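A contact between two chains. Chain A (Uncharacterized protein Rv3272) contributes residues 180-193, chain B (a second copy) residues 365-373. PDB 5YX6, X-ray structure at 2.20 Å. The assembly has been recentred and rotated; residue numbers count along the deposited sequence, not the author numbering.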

# COMPACT_ATOMS: atom_id res chain seq x y z
N HIS A 180 -5.04 -3.88 2.37
CA HIS A 180 -4.49 -4.97 1.57
C HIS A 180 -3.56 -5.88 2.37
O HIS A 180 -3.50 -7.08 2.11
CB HIS A 180 -3.77 -4.41 0.33
CG HIS A 180 -4.72 -3.89 -0.71
ND1 HIS A 180 -5.57 -4.71 -1.40
CD2 HIS A 180 -5.01 -2.63 -1.10
CE1 HIS A 180 -6.32 -3.99 -2.21
NE2 HIS A 180 -6.00 -2.72 -2.04
N VAL A 181 -2.84 -5.31 3.34
CA VAL A 181 -1.91 -6.10 4.15
C VAL A 181 -2.69 -7.02 5.10
O VAL A 181 -2.34 -8.18 5.28
CB VAL A 181 -0.97 -5.20 4.97
CG1 VAL A 181 -0.16 -6.05 5.93
CG2 VAL A 181 -0.04 -4.44 4.05
N LEU A 182 -3.77 -6.49 5.67
CA LEU A 182 -4.66 -7.28 6.50
C LEU A 182 -5.27 -8.43 5.72
O LEU A 182 -5.33 -9.56 6.21
CB LEU A 182 -5.76 -6.39 7.08
CG LEU A 182 -6.74 -7.11 8.01
CD1 LEU A 182 -6.04 -7.76 9.20
CD2 LEU A 182 -7.79 -6.14 8.48
N ALA A 183 -5.75 -8.13 4.51
CA ALA A 183 -6.32 -9.14 3.63
C ALA A 183 -5.29 -10.22 3.34
O ALA A 183 -5.59 -11.42 3.38
CB ALA A 183 -6.83 -8.51 2.34
N GLN A 184 -4.07 -9.78 3.04
CA GLN A 184 -2.95 -10.69 2.85
C GLN A 184 -2.78 -11.61 4.07
O GLN A 184 -2.67 -12.84 3.94
CB GLN A 184 -1.67 -9.89 2.60
CG GLN A 184 -0.38 -10.67 2.66
CD GLN A 184 0.82 -9.77 2.91
OE1 GLN A 184 1.43 -9.80 3.98
NE2 GLN A 184 1.16 -8.94 1.93
N ALA A 185 -2.82 -11.02 5.26
CA ALA A 185 -2.59 -11.78 6.48
C ALA A 185 -3.72 -12.77 6.78
O ALA A 185 -3.48 -13.86 7.27
CB ALA A 185 -2.40 -10.83 7.63
N VAL A 186 -4.95 -12.39 6.47
CA VAL A 186 -6.06 -13.32 6.60
C VAL A 186 -5.88 -14.49 5.64
O VAL A 186 -6.07 -15.65 6.01
CB VAL A 186 -7.41 -12.63 6.33
CG1 VAL A 186 -8.49 -13.66 6.11
CG2 VAL A 186 -7.79 -11.69 7.50
N LEU A 187 -5.49 -14.20 4.40
CA LEU A 187 -5.28 -15.23 3.40
C LEU A 187 -4.20 -16.22 3.83
O LEU A 187 -4.36 -17.44 3.71
CB LEU A 187 -4.91 -14.59 2.07
CG LEU A 187 -5.97 -14.35 0.98
CD1 LEU A 187 -7.38 -14.59 1.46
CD2 LEU A 187 -5.82 -12.95 0.38
N ALA A 188 -3.10 -15.69 4.37
CA ALA A 188 -2.02 -16.53 4.88
C ALA A 188 -2.55 -17.44 5.98
O ALA A 188 -2.27 -18.64 6.00
CB ALA A 188 -0.87 -15.68 5.38
N ALA A 189 -3.34 -16.87 6.89
CA ALA A 189 -3.92 -17.63 7.99
C ALA A 189 -4.85 -18.74 7.50
O ALA A 189 -4.82 -19.85 8.02
CB ALA A 189 -4.66 -16.70 8.93
N LEU A 190 -5.68 -18.44 6.51
CA LEU A 190 -6.58 -19.43 5.93
C LEU A 190 -5.81 -20.59 5.30
O LEU A 190 -6.24 -21.74 5.35
CB LEU A 190 -7.48 -18.77 4.88
CG LEU A 190 -8.58 -17.88 5.44
CD1 LEU A 190 -9.24 -17.11 4.31
CD2 LEU A 190 -9.61 -18.69 6.24
N LEU A 191 -4.66 -20.28 4.71
CA LEU A 191 -3.80 -21.28 4.09
C LEU A 191 -3.12 -22.11 5.17
O LEU A 191 -3.01 -23.33 5.05
CB LEU A 191 -2.77 -20.61 3.21
CG LEU A 191 -2.07 -21.31 2.05
CD1 LEU A 191 -2.99 -22.22 1.23
CD2 LEU A 191 -1.45 -20.23 1.18
N HIS A 192 -2.69 -21.43 6.22
CA HIS A 192 -2.03 -22.08 7.35
C HIS A 192 -2.98 -23.13 7.91
O HIS A 192 -2.59 -24.26 8.17
CB HIS A 192 -1.66 -21.05 8.43
CG HIS A 192 -0.62 -21.50 9.41
ND1 HIS A 192 0.36 -22.43 9.09
CD2 HIS A 192 -0.40 -21.15 10.69
CE1 HIS A 192 1.13 -22.62 10.14
NE2 HIS A 192 0.69 -21.85 11.13
N ARG A 193 -4.23 -22.73 8.10
CA ARG A 193 -5.24 -23.64 8.62
C ARG A 193 -5.48 -24.79 7.66
O ARG A 193 -5.50 -25.96 8.05
CB ARG A 193 -6.54 -22.88 8.90
CG ARG A 193 -7.52 -23.66 9.75
CD ARG A 193 -8.81 -22.91 9.93
NE ARG A 193 -9.50 -22.73 8.66
CZ ARG A 193 -10.76 -22.32 8.55
NH1 ARG A 193 -11.46 -22.03 9.63
NH2 ARG A 193 -11.31 -22.19 7.35
N THR B 365 8.54 -7.14 7.68
CA THR B 365 7.25 -6.99 7.01
C THR B 365 6.18 -6.75 8.09
O THR B 365 6.33 -7.21 9.21
CB THR B 365 6.89 -8.22 6.14
OG1 THR B 365 7.04 -9.43 6.89
CG2 THR B 365 7.78 -8.29 4.92
N PRO B 366 5.11 -6.02 7.75
CA PRO B 366 4.19 -5.52 8.79
C PRO B 366 3.30 -6.56 9.49
O PRO B 366 3.07 -6.41 10.70
CB PRO B 366 3.32 -4.51 8.04
CG PRO B 366 3.46 -4.84 6.60
CD PRO B 366 4.84 -5.41 6.43
N ALA B 367 2.79 -7.57 8.78
CA ALA B 367 1.85 -8.50 9.42
C ALA B 367 2.52 -9.42 10.45
O ALA B 367 3.60 -9.94 10.20
CB ALA B 367 1.15 -9.34 8.36
N ARG B 368 1.87 -9.59 11.61
CA ARG B 368 2.38 -10.47 12.68
C ARG B 368 1.44 -11.62 13.06
O ARG B 368 0.22 -11.51 12.98
CB ARG B 368 2.70 -9.67 13.93
CG ARG B 368 3.36 -8.34 13.64
CD ARG B 368 4.49 -8.14 14.61
NE ARG B 368 4.12 -7.31 15.75
CZ ARG B 368 4.95 -7.04 16.75
NH1 ARG B 368 6.18 -7.55 16.74
NH2 ARG B 368 4.56 -6.26 17.75
N TYR B 369 2.03 -12.73 13.50
CA TYR B 369 1.28 -13.96 13.73
C TYR B 369 1.67 -14.57 15.07
O TYR B 369 2.81 -14.45 15.50
CB TYR B 369 1.54 -14.98 12.60
CG TYR B 369 1.31 -14.46 11.18
CD1 TYR B 369 2.27 -13.71 10.52
CD2 TYR B 369 0.13 -14.74 10.50
CE1 TYR B 369 2.07 -13.24 9.23
CE2 TYR B 369 -0.09 -14.28 9.20
CZ TYR B 369 0.89 -13.53 8.57
OH TYR B 369 0.68 -13.06 7.28
N ALA B 370 0.71 -15.18 15.75
CA ALA B 370 0.97 -15.76 17.06
C ALA B 370 1.60 -17.16 16.98
O ALA B 370 2.47 -17.50 17.78
CB ALA B 370 -0.31 -15.83 17.88
N SER B 371 1.21 -17.96 15.99
CA SER B 371 1.65 -19.36 15.97
C SER B 371 3.02 -19.56 15.32
O SER B 371 3.56 -20.66 15.34
CB SER B 371 0.63 -20.23 15.24
OG SER B 371 0.73 -20.10 13.83
N PHE B 372 3.59 -18.51 14.74
CA PHE B 372 4.94 -18.60 14.19
C PHE B 372 5.49 -17.19 14.01
O PHE B 372 4.73 -16.23 13.98
CB PHE B 372 4.93 -19.35 12.85
CG PHE B 372 4.29 -18.58 11.73
CD1 PHE B 372 2.91 -18.60 11.55
CD2 PHE B 372 5.07 -17.83 10.85
CE1 PHE B 372 2.32 -17.87 10.54
CE2 PHE B 372 4.48 -17.10 9.82
CZ PHE B 372 3.11 -17.12 9.67
N ARG B 373 6.81 -17.06 13.87
CA ARG B 373 7.42 -15.76 13.63
C ARG B 373 7.63 -15.53 12.13
O ARG B 373 8.39 -16.25 11.49
CB ARG B 373 8.74 -15.63 14.38
O HOH W 1 2.33 -11.66 5.95
O HOH W 2 3.17 -8.30 5.73
O HOH W 3 2.62 -22.58 13.40

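The centre of this contact is two methyl groups: A185(A) CB and A367(B) CB lie 3.9 Å apart, where the two backbones come closest, with the CA atoms of A185(A) and A367(B) 6.3 Å from each other. The two alanine methyls touch directly, which is compatible with backbones this close. One helical turn earlier, V181(A), its chi1 in the t well, sends CG1 to 3.9 Å from CG of P366(B), whose compact ring is a buried apolar surface. One turn later, A188(A) CB packs 4.1 Å from Y369(B) CE2. V181(A), A185(A), A188(A) and H192(A) all point their CA-to-CB bonds toward chain B, so one stripe of the helix supplies most of the 343 Å² buried in all, with Q184(A) joining from beside it.

Y369(B) has more of its surface covered by the other stretch than any other residue, 63 Å². With chi1 in the m well, its ring extends to the helix and places OH 3.6 Å from A185(A) CA and 3.6 Å from A188(A) CB. The hydroxyl is not left unpaired among these carbons: water 1 bridges it, at 2.5 Å from Y369(B) OH, to Q184(A) OE1 at 2.9 Å. Q184(A) OE1 also accepts from water 2 at 2.9 Å, and that water accepts from the backbone A367(B) N at 3.2 Å, so one glutamine oxygen serves two water bridges beside the apolar patch.

At the far end, H192(A) combines aromatic and polar roles. The edge of F372(B), a buried apolar ring, meets the face of its imidazole, centroids 5.4 Å apart and planes at 70°, while H192(A) NE2 donates a weak hydrogen bond to S371(B) OG at 3.2 Å. The partly exposed serine suits this polar edge, where water 3 lies 3.1 Å from H192(A) NE2 and donates to S371(B) O at 2.9 Å.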